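Local atomic coordinates of attaching and effacing protein, pathogenesis factor (Escherichia coli, PDB entry 4E9L), a protein that probably mediates adhesion of Escherichia coli to host surfaces as a member of the intimin/invasin family, this chain being a run of its immunoglobulin-like domains. Residues D101-G106 against V185-D190; G107-I112 against A156-G161; S132-A137 against E166-P171; L216-A221 against G254-T259. All blocks are in the same frame, centred on the assembly; numbering follows the deposited sequence.

Contact 1: residues D101-G106 against V185-D190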
# COMPACT_ATOMS: atom_id res chain seq x y z
N ASP A 101 10.70 -28.24 -11.92
CA ASP A 101 11.00 -27.15 -11.01
C ASP A 101 9.69 -26.31 -11.02
O ASP A 101 8.86 -26.46 -11.93
CB ASP A 101 12.23 -26.36 -11.46
CG ASP A 101 12.58 -25.17 -10.57
OD1 ASP A 101 12.13 -25.16 -9.38
OD2 ASP A 101 13.26 -24.24 -11.06
N LYS A 102 9.45 -25.53 -9.97
CA LYS A 102 8.20 -24.78 -9.86
C LYS A 102 6.89 -25.63 -9.85
O LYS A 102 5.91 -25.25 -10.51
CB LYS A 102 8.16 -23.54 -10.77
CG LYS A 102 9.30 -22.58 -10.46
CD LYS A 102 9.13 -21.23 -11.14
CE LYS A 102 10.43 -20.46 -11.24
NZ LYS A 102 11.18 -20.39 -9.95
N PRO A 103 6.83 -26.77 -9.12
CA PRO A 103 5.54 -27.45 -9.00
C PRO A 103 4.65 -26.54 -8.13
O PRO A 103 5.17 -25.66 -7.42
CB PRO A 103 5.90 -28.74 -8.26
CG PRO A 103 7.03 -28.33 -7.36
CD PRO A 103 7.84 -27.41 -8.24
N VAL A 104 3.35 -26.72 -8.21
CA VAL A 104 2.40 -25.88 -7.46
C VAL A 104 2.04 -26.61 -6.17
O VAL A 104 1.95 -27.85 -6.16
CB VAL A 104 1.15 -25.58 -8.34
CG1 VAL A 104 0.13 -24.68 -7.61
CG2 VAL A 104 1.56 -24.93 -9.67
N VAL A 105 1.78 -25.84 -5.10
CA VAL A 105 1.29 -26.38 -3.82
C VAL A 105 0.09 -27.27 -4.09
O VAL A 105 -0.72 -26.98 -5.00
CB VAL A 105 0.92 -25.28 -2.77
CG1 VAL A 105 2.16 -24.58 -2.27
CG2 VAL A 105 -0.10 -24.28 -3.31
N GLY A 106 0.02 -28.39 -3.36
CA GLY A 106 -1.06 -29.36 -3.51
C GLY A 106 -0.89 -30.27 -4.71
O GLY A 106 -1.68 -31.19 -4.90
N VAL A 185 13.96 -27.24 -5.21
CA VAL A 185 12.96 -26.56 -6.05
C VAL A 185 12.21 -25.54 -5.21
O VAL A 185 12.20 -25.62 -3.97
CB VAL A 185 11.96 -27.49 -6.81
CG1 VAL A 185 12.67 -28.36 -7.85
CG2 VAL A 185 11.11 -28.33 -5.86
N THR A 186 11.54 -24.61 -5.90
CA THR A 186 10.65 -23.64 -5.30
C THR A 186 9.27 -24.17 -5.60
O THR A 186 8.92 -24.38 -6.76
CB THR A 186 10.83 -22.24 -5.91
OG1 THR A 186 12.18 -21.83 -5.74
CG2 THR A 186 9.88 -21.20 -5.29
N VAL A 187 8.50 -24.44 -4.54
CA VAL A 187 7.12 -24.89 -4.70
C VAL A 187 6.33 -23.56 -4.72
O VAL A 187 6.43 -22.77 -3.78
CB VAL A 187 6.66 -25.86 -3.59
CG1 VAL A 187 5.20 -26.25 -3.79
CG2 VAL A 187 7.56 -27.09 -3.54
N VAL A 188 5.64 -23.28 -5.83
CA VAL A 188 4.95 -22.00 -6.02
C VAL A 188 3.52 -22.00 -5.48
O VAL A 188 2.87 -23.05 -5.40
CB VAL A 188 5.01 -21.46 -7.49
CG1 VAL A 188 6.46 -21.25 -7.93
CG2 VAL A 188 4.23 -22.33 -8.48
N ALA A 189 3.04 -20.83 -5.13
CA ALA A 189 1.66 -20.64 -4.66
C ALA A 189 0.68 -20.95 -5.82
O ALA A 189 1.06 -20.94 -7.00
CB ALA A 189 1.48 -19.19 -4.20
N ASP A 190 -0.57 -21.27 -5.49
CA ASP A 190 -1.58 -21.54 -6.51
C ASP A 190 -2.09 -20.19 -7.11
O ASP A 190 -1.49 -19.13 -6.86
CB ASP A 190 -2.73 -22.38 -5.89
CG ASP A 190 -3.43 -23.32 -6.85
OD1 ASP A 190 -3.46 -23.02 -8.08
OD2 ASP A 190 -4.02 -24.30 -6.39
O HOH W 1 13.57 -23.27 -8.06
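Pro103 O is gripped by two consecutive residues of the segment 185-190: Val188 N gives it a hydrogen bond of 2.9 Å, and the CA-H of Val187 adds a weaker CH...O contact, Val187 CA to Pro103 O being 3.4 Å. Val105 N then donates to Val188 O at 3.0 Å, completing a single bridge that pairs Val104 with Val188. Both segments run the same general way, their directions 40° apart. Methyls pack around this bridge. Val105 CG1 meets Val187 CG1 at 3.8 Å, while the proline ring crosses Val187 at about a right angle, CG toward CG2. Val104 instead touches Val188 through the two CG2 methyls, 3.9 Å apart. At the start of the segment, Asp101 OD1 lies against Val185 CB and accepts a 2.7 Å bond from a water; that water also bonds Thr186 OG1, linking the two segments. Lys102 N makes a weak bond to the same carboxylate oxygen. In the immunoglobulin-like sandwich, residues 101-106 leave strand 95-99 of one sheet, lie beside strand 183-187 of the other and then return to the first sheet as strand 108-114; strand 183-187 pairs on its far side with strand 165-173.

Contact 2: residues G107-I112 against A156-G161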
# COMPACT_ATOMS: atom_id res chain seq x y z
N GLY A 107 0.14 -30.02 -5.51
CA GLY A 107 0.41 -30.85 -6.67
C GLY A 107 1.36 -31.99 -6.35
O GLY A 107 1.41 -32.52 -5.22
N THR A 108 2.14 -32.37 -7.33
CA THR A 108 3.12 -33.45 -7.18
C THR A 108 4.44 -33.09 -7.84
O THR A 108 4.48 -32.27 -8.75
CB THR A 108 2.52 -34.80 -7.66
OG1 THR A 108 3.43 -35.85 -7.35
CG2 THR A 108 2.22 -34.81 -9.15
N VAL A 109 5.53 -33.72 -7.38
CA VAL A 109 6.87 -33.53 -7.94
C VAL A 109 7.57 -34.90 -7.93
O VAL A 109 7.35 -35.70 -7.01
CB VAL A 109 7.66 -32.37 -7.25
CG1 VAL A 109 7.86 -32.62 -5.75
CG2 VAL A 109 8.98 -32.07 -7.95
N THR A 110 8.34 -35.20 -8.98
CA THR A 110 9.00 -36.51 -9.03
C THR A 110 10.44 -36.36 -8.57
O THR A 110 11.11 -35.43 -9.00
CB THR A 110 8.91 -37.12 -10.44
OG1 THR A 110 7.53 -37.17 -10.83
CG2 THR A 110 9.52 -38.53 -10.52
N ALA A 111 10.93 -37.29 -7.74
CA ALA A 111 12.33 -37.32 -7.30
C ALA A 111 13.00 -38.43 -8.08
O ALA A 111 12.50 -39.55 -8.11
CB ALA A 111 12.42 -37.59 -5.81
N ILE A 112 14.14 -38.12 -8.72
CA ILE A 112 14.92 -39.07 -9.50
C ILE A 112 16.33 -39.10 -8.92
O ILE A 112 17.09 -38.15 -9.07
CB ILE A 112 14.94 -38.80 -11.03
CG1 ILE A 112 13.52 -38.49 -11.60
CG2 ILE A 112 15.59 -40.01 -11.76
CD1 ILE A 112 13.29 -36.96 -11.87
N ALA A 156 10.77 -41.60 -6.87
CA ALA A 156 9.74 -41.47 -5.83
C ALA A 156 8.83 -40.31 -6.17
O ALA A 156 9.29 -39.33 -6.75
CB ALA A 156 10.35 -41.28 -4.45
N GLN A 157 7.54 -40.42 -5.83
CA GLN A 157 6.60 -39.35 -6.10
C GLN A 157 6.33 -38.60 -4.82
O GLN A 157 6.05 -39.23 -3.79
CB GLN A 157 5.27 -39.91 -6.69
CG GLN A 157 5.42 -40.64 -8.03
CD GLN A 157 6.00 -39.80 -9.16
OE1 GLN A 157 5.86 -38.58 -9.22
NE2 GLN A 157 6.63 -40.47 -10.12
N ILE A 158 6.45 -37.27 -4.85
CA ILE A 158 6.16 -36.45 -3.67
C ILE A 158 4.79 -35.76 -3.83
O ILE A 158 4.57 -35.07 -4.82
CB ILE A 158 7.30 -35.42 -3.33
CG1 ILE A 158 8.62 -36.15 -2.99
CG2 ILE A 158 6.88 -34.52 -2.14
CD1 ILE A 158 9.91 -35.29 -3.24
N SER A 159 3.86 -35.99 -2.89
CA SER A 159 2.56 -35.30 -2.89
C SER A 159 2.80 -34.08 -2.02
O SER A 159 3.16 -34.22 -0.85
CB SER A 159 1.47 -36.17 -2.25
OG SER A 159 1.33 -37.38 -2.96
N LEU A 160 2.70 -32.89 -2.62
CA LEU A 160 3.00 -31.64 -1.92
C LEU A 160 1.88 -31.17 -1.05
O LEU A 160 0.72 -31.29 -1.42
CB LEU A 160 3.37 -30.52 -2.92
CG LEU A 160 4.61 -30.81 -3.78
CD1 LEU A 160 4.61 -29.94 -5.01
CD2 LEU A 160 5.90 -30.65 -2.96
N GLY A 161 2.25 -30.59 0.08
CA GLY A 161 1.29 -29.97 0.98
C GLY A 161 0.86 -28.63 0.40
O GLY A 161 1.15 -28.31 -0.77
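Gln157 leaves its backbone with CG beside the N (chi1 -62°) and bends again at chi2 (-60°), which places CD beside Thr110. Thr110 OG1 donates to Gln157 OE1 at 2.7 Å, coming in slightly tilted from the amide plane, and Thr110 CG2 sits 3.5 Å from Gln157 NE2. Thr108, on the same face, has OG1 anti to its own N (chi1 -173°), from where it donates 2.9 Å to Ile158 O. That oxygen also takes Val109 N at 3.0 Å; the amide arrives in the carbonyl plane, the hydroxyl well above it, so two donors share one acceptor. This is the central antiparallel pair of a four-stranded sheet in an immunoglobulin-like sandwich: strands 108-114 and 153-159, in the position of strands B and E by their order, are flanked by 95-99 and 142-148. The other face looks into the core. There Val109 CG1 rests 3.7 Å from Ile158 CB and 3.9 Å from Leu160 CD2, with Val109 and Ile158 side by side. Leu98 and Leu167 also pack on Val109. Ala111 CB touches Ile158 CD1 further along. Where the pair runs out, Leu160 N bonds Gly107 O at 2.9 Å and Leu160 CB leans on that same oxygen.

Contact 3: residues S132-A137 against E166-P171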
# COMPACT_ATOMS: atom_id res chain seq x y z
N SER A 132 14.34 -37.83 2.33
CA SER A 132 14.43 -36.82 3.37
C SER A 132 13.98 -35.45 2.80
O SER A 132 14.58 -34.94 1.84
CB SER A 132 15.84 -36.78 3.94
OG SER A 132 16.06 -35.63 4.73
N LEU A 133 12.86 -34.91 3.35
CA LEU A 133 12.28 -33.64 2.88
C LEU A 133 12.52 -32.54 3.89
O LEU A 133 12.27 -32.71 5.08
CB LEU A 133 10.75 -33.75 2.64
CG LEU A 133 10.14 -34.95 1.90
CD1 LEU A 133 8.64 -34.77 1.75
CD2 LEU A 133 10.76 -35.16 0.53
N SER A 134 13.00 -31.40 3.40
CA SER A 134 13.23 -30.21 4.21
C SER A 134 12.87 -28.96 3.44
O SER A 134 12.50 -29.03 2.25
CB SER A 134 14.65 -30.17 4.79
OG SER A 134 15.64 -30.09 3.77
N GLY A 135 12.90 -27.83 4.15
CA GLY A 135 12.50 -26.52 3.66
C GLY A 135 11.05 -26.28 4.01
O GLY A 135 10.33 -27.23 4.37
N ALA A 136 10.58 -25.03 3.87
CA ALA A 136 9.20 -24.63 4.18
C ALA A 136 8.12 -25.54 3.55
O ALA A 136 7.18 -25.90 4.23
CB ALA A 136 8.97 -23.17 3.78
N ALA A 137 8.29 -25.90 2.26
CA ALA A 137 7.33 -26.72 1.53
C ALA A 137 7.29 -28.21 1.94
O ALA A 137 6.36 -28.90 1.56
CB ALA A 137 7.54 -26.58 0.03
N GLU A 166 10.67 -23.23 -0.46
CA GLU A 166 11.71 -24.17 -0.84
C GLU A 166 11.41 -25.60 -0.38
O GLU A 166 10.89 -25.82 0.72
CB GLU A 166 13.06 -23.72 -0.27
CG GLU A 166 14.26 -24.24 -1.06
CD GLU A 166 15.63 -23.87 -0.51
OE1 GLU A 166 15.70 -23.12 0.49
OE2 GLU A 166 16.64 -24.33 -1.10
N LEU A 167 11.71 -26.56 -1.25
CA LEU A 167 11.64 -27.98 -0.93
C LEU A 167 13.02 -28.56 -1.28
O LEU A 167 13.49 -28.41 -2.41
CB LEU A 167 10.54 -28.72 -1.70
CG LEU A 167 10.50 -30.25 -1.45
CD1 LEU A 167 9.89 -30.57 -0.07
CD2 LEU A 167 9.73 -30.96 -2.55
N ASP A 168 13.70 -29.14 -0.29
CA ASP A 168 15.02 -29.77 -0.44
C ASP A 168 14.82 -31.26 -0.24
O ASP A 168 14.18 -31.66 0.73
CB ASP A 168 15.99 -29.25 0.63
CG ASP A 168 16.42 -27.80 0.49
OD1 ASP A 168 15.86 -27.10 -0.39
OD2 ASP A 168 17.32 -27.37 1.25
N VAL A 169 15.29 -32.07 -1.18
CA VAL A 169 15.15 -33.53 -1.11
C VAL A 169 16.52 -34.18 -1.19
O VAL A 169 17.30 -33.91 -2.12
CB VAL A 169 14.16 -34.08 -2.18
CG1 VAL A 169 13.92 -35.58 -2.02
CG2 VAL A 169 12.82 -33.33 -2.15
N MET A 170 16.82 -35.05 -0.22
CA MET A 170 18.07 -35.80 -0.18
C MET A 170 17.76 -37.30 0.03
O MET A 170 17.06 -37.64 1.01
CB MET A 170 18.99 -35.23 0.95
CG MET A 170 20.21 -36.10 1.31
SD MET A 170 21.50 -36.19 0.01
CE MET A 170 22.33 -34.59 0.23
N PRO A 171 18.25 -38.22 -0.83
CA PRO A 171 18.08 -39.65 -0.52
C PRO A 171 19.05 -40.02 0.61
O PRO A 171 20.10 -39.36 0.78
CB PRO A 171 18.45 -40.36 -1.82
CG PRO A 171 19.44 -39.43 -2.47
CD PRO A 171 19.11 -38.03 -2.03
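Leu133 and Val169 lie side by side on the inner face of the second sheet of an immunoglobulin-like sandwich, where strands 132-134 and 165-173, antiparallel, probably take the places of C and F. Leu133 CD2 presses on the fork of the valine, 3.8 Å from Val169 CG2 and 4.1 Å from Val169 CG1. One step along, Leu167 CD1 fills a hollow lined by Leu133 CB, the carbonyl of Ser134 and the backbone of Ala137, with Ala137 C 4.0 Å from the methyl. Ala137 belongs to a short 3-10 turn that curls over the end of the pair: its CB lies near Leu167 CB, and its N bonds Glu166 O at 3.0 Å. Gly135, with positive phi, makes the bend into this turn and brings its CA against the same Glu166 O. Leu167 is in turn packed by Val109, Leu160 and Val187, so the bumps of this face mesh with the opposite sheet and the neighbouring strand. The other face carries Ser134 and Asp168, with Met170 further along. Ser134 OG stands 3.3 Å from Asp168 CB, while the carboxylates of Glu166 and Asp168 come close together; Lys184 makes long, weak ion pairs with both and probably eases their repulsion. Between Ser134 and Asp168 both backbone bonds form, and Asp168 N reaches Ser134 O at 2.8 Å from above the carbonyl plane, 42° out of it.

Contact 4: residues L216-A221 against G254-T259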
# COMPACT_ATOMS: atom_id res chain seq x y z
N LEU A 216 -1.09 -3.77 -1.65
CA LEU A 216 -1.76 -5.02 -2.00
C LEU A 216 -1.00 -6.16 -1.32
O LEU A 216 0.22 -6.23 -1.43
CB LEU A 216 -1.78 -5.26 -3.53
CG LEU A 216 -2.29 -6.68 -3.97
CD1 LEU A 216 -3.83 -6.83 -3.76
CD2 LEU A 216 -1.94 -6.95 -5.42
N VAL A 217 -1.70 -7.07 -0.63
CA VAL A 217 -1.07 -8.27 -0.10
C VAL A 217 -1.75 -9.38 -0.93
O VAL A 217 -2.97 -9.58 -0.85
CB VAL A 217 -1.15 -8.43 1.44
CG1 VAL A 217 -0.56 -9.77 1.86
CG2 VAL A 217 -0.38 -7.31 2.14
N ALA A 218 -1.00 -9.98 -1.84
CA ALA A 218 -1.56 -10.95 -2.77
C ALA A 218 -1.32 -12.35 -2.25
O ALA A 218 -0.19 -12.69 -1.88
CB ALA A 218 -0.92 -10.80 -4.14
N LYS A 219 -2.37 -13.15 -2.22
CA LYS A 219 -2.28 -14.52 -1.71
C LYS A 219 -3.11 -15.51 -2.53
O LYS A 219 -4.10 -15.11 -3.15
CB LYS A 219 -2.82 -14.56 -0.27
CG LYS A 219 -1.93 -13.91 0.78
CD LYS A 219 -2.72 -13.81 2.08
CE LYS A 219 -1.85 -13.78 3.32
NZ LYS A 219 -0.84 -12.70 3.31
N ASP A 220 -2.74 -16.80 -2.45
CA ASP A 220 -3.51 -17.90 -3.03
C ASP A 220 -4.59 -18.36 -1.99
O ASP A 220 -4.64 -17.81 -0.88
CB ASP A 220 -2.56 -19.05 -3.49
CG ASP A 220 -1.97 -19.94 -2.41
OD1 ASP A 220 -2.30 -19.75 -1.21
OD2 ASP A 220 -1.20 -20.88 -2.76
N ALA A 221 -5.42 -19.35 -2.33
CA ALA A 221 -6.50 -19.84 -1.44
C ALA A 221 -6.02 -20.37 -0.07
O ALA A 221 -6.78 -20.32 0.90
CB ALA A 221 -7.32 -20.91 -2.16
N GLY A 254 4.89 -11.24 -1.08
CA GLY A 254 3.64 -10.94 -1.77
C GLY A 254 3.00 -9.60 -1.46
O GLY A 254 1.79 -9.44 -1.62
N SER A 255 3.81 -8.64 -1.01
CA SER A 255 3.37 -7.29 -0.70
C SER A 255 3.77 -6.39 -1.87
O SER A 255 4.89 -6.48 -2.35
CB SER A 255 4.02 -6.81 0.60
OG SER A 255 3.61 -5.49 0.88
N TYR A 256 2.86 -5.53 -2.34
CA TYR A 256 3.16 -4.61 -3.46
C TYR A 256 2.63 -3.25 -3.10
O TYR A 256 1.56 -3.15 -2.50
CB TYR A 256 2.47 -5.06 -4.78
CG TYR A 256 2.82 -6.46 -5.19
CD1 TYR A 256 3.73 -6.70 -6.21
CD2 TYR A 256 2.21 -7.56 -4.59
CE1 TYR A 256 4.04 -8.00 -6.62
CE2 TYR A 256 2.51 -8.87 -4.98
CZ TYR A 256 3.43 -9.08 -5.99
OH TYR A 256 3.76 -10.35 -6.37
N VAL A 257 3.35 -2.19 -3.45
CA VAL A 257 2.86 -0.84 -3.14
C VAL A 257 2.81 0.04 -4.38
O VAL A 257 3.60 -0.15 -5.30
CB VAL A 257 3.65 -0.14 -1.99
CG1 VAL A 257 3.56 -0.95 -0.68
CG2 VAL A 257 5.11 0.13 -2.39
N ALA A 258 1.91 1.04 -4.38
CA ALA A 258 1.83 2.00 -5.49
C ALA A 258 1.38 3.32 -4.93
O ALA A 258 0.82 3.37 -3.83
CB ALA A 258 0.83 1.51 -6.56
N THR A 259 1.62 4.39 -5.68
CA THR A 259 1.17 5.74 -5.35
C THR A 259 -0.12 6.06 -6.08
O THR A 259 -0.18 6.00 -7.31
CB THR A 259 2.24 6.79 -5.65
OG1 THR A 259 3.44 6.42 -4.99
CG2 THR A 259 1.80 8.21 -5.20
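Leu216 and Tyr256 form an antiparallel hydrogen-bonded pair, Leu216 N to Tyr256 O and Tyr256 N to Leu216 O both 2.9 Å, and a third bond from Ala218 N to Gly254 O, also 2.9 Å, closes the end of the pairing. These are strands 211-217 and 255-261, the central strands of a sheet in the next immunoglobulin-like domain, by their order in the position of B and E, joined just where strand 255-261 emerges from its turn after strand 244-252. Gly254, with positive phi (65°), makes that entry and turns its carbonyl toward Ala218. Past Ala218 the chain of residues 216-221 diverges from its partner.

The side chains that matter lie on the core face. Tyr256 CG stands beside its own backbone N (chi1 -56°), and the ring lies beside Leu216 and Ala218. Leu216 O meets the ring at its edge, in plane, 4.0 Å from Tyr256 CD2. Next to it, Ala218 CB touches Tyr256 CE2 at 4.0 Å, approaching obliquely. Leu216 CD2 lies 4.3 Å from Tyr256 CD2, and Leu231 of the other sheet packs on both residues. Trp248 of strand 244-252 also touches the tyrosine. Val217 and Ser255 form the neighbouring non-hydrogen-bonded pair, their side chains on the other face. The ring carries its hydroxyl into the loop ahead of strand 231-236, where Tyr256 OH is hydrogen-bonded to both Ile226 O and Leu229 N.

Going from the N terminus, residues 101-106 open contact 1, 107-112 open contact 2 and 132-137 open contact 3. Contact 2 closes first, at 156-161, then contact 3 at 166-171, so these two cross; contact 1 closes last, at 185-190, and its loop encloses both. Contact 2 joins the middle strands of one sheet, contact 3 two strands of the other, and Ile158 meets Leu133 and Val169 between them. Contact 1 ties the linker between strands 95-99 and 108-114 to strand 183-187, the last of this domain. Contact 4 follows in series, closing its own loop in the next domain, yet Asp190 N reaches Asp220 OD2, so contacts 1 and 4 touch across the domain junction.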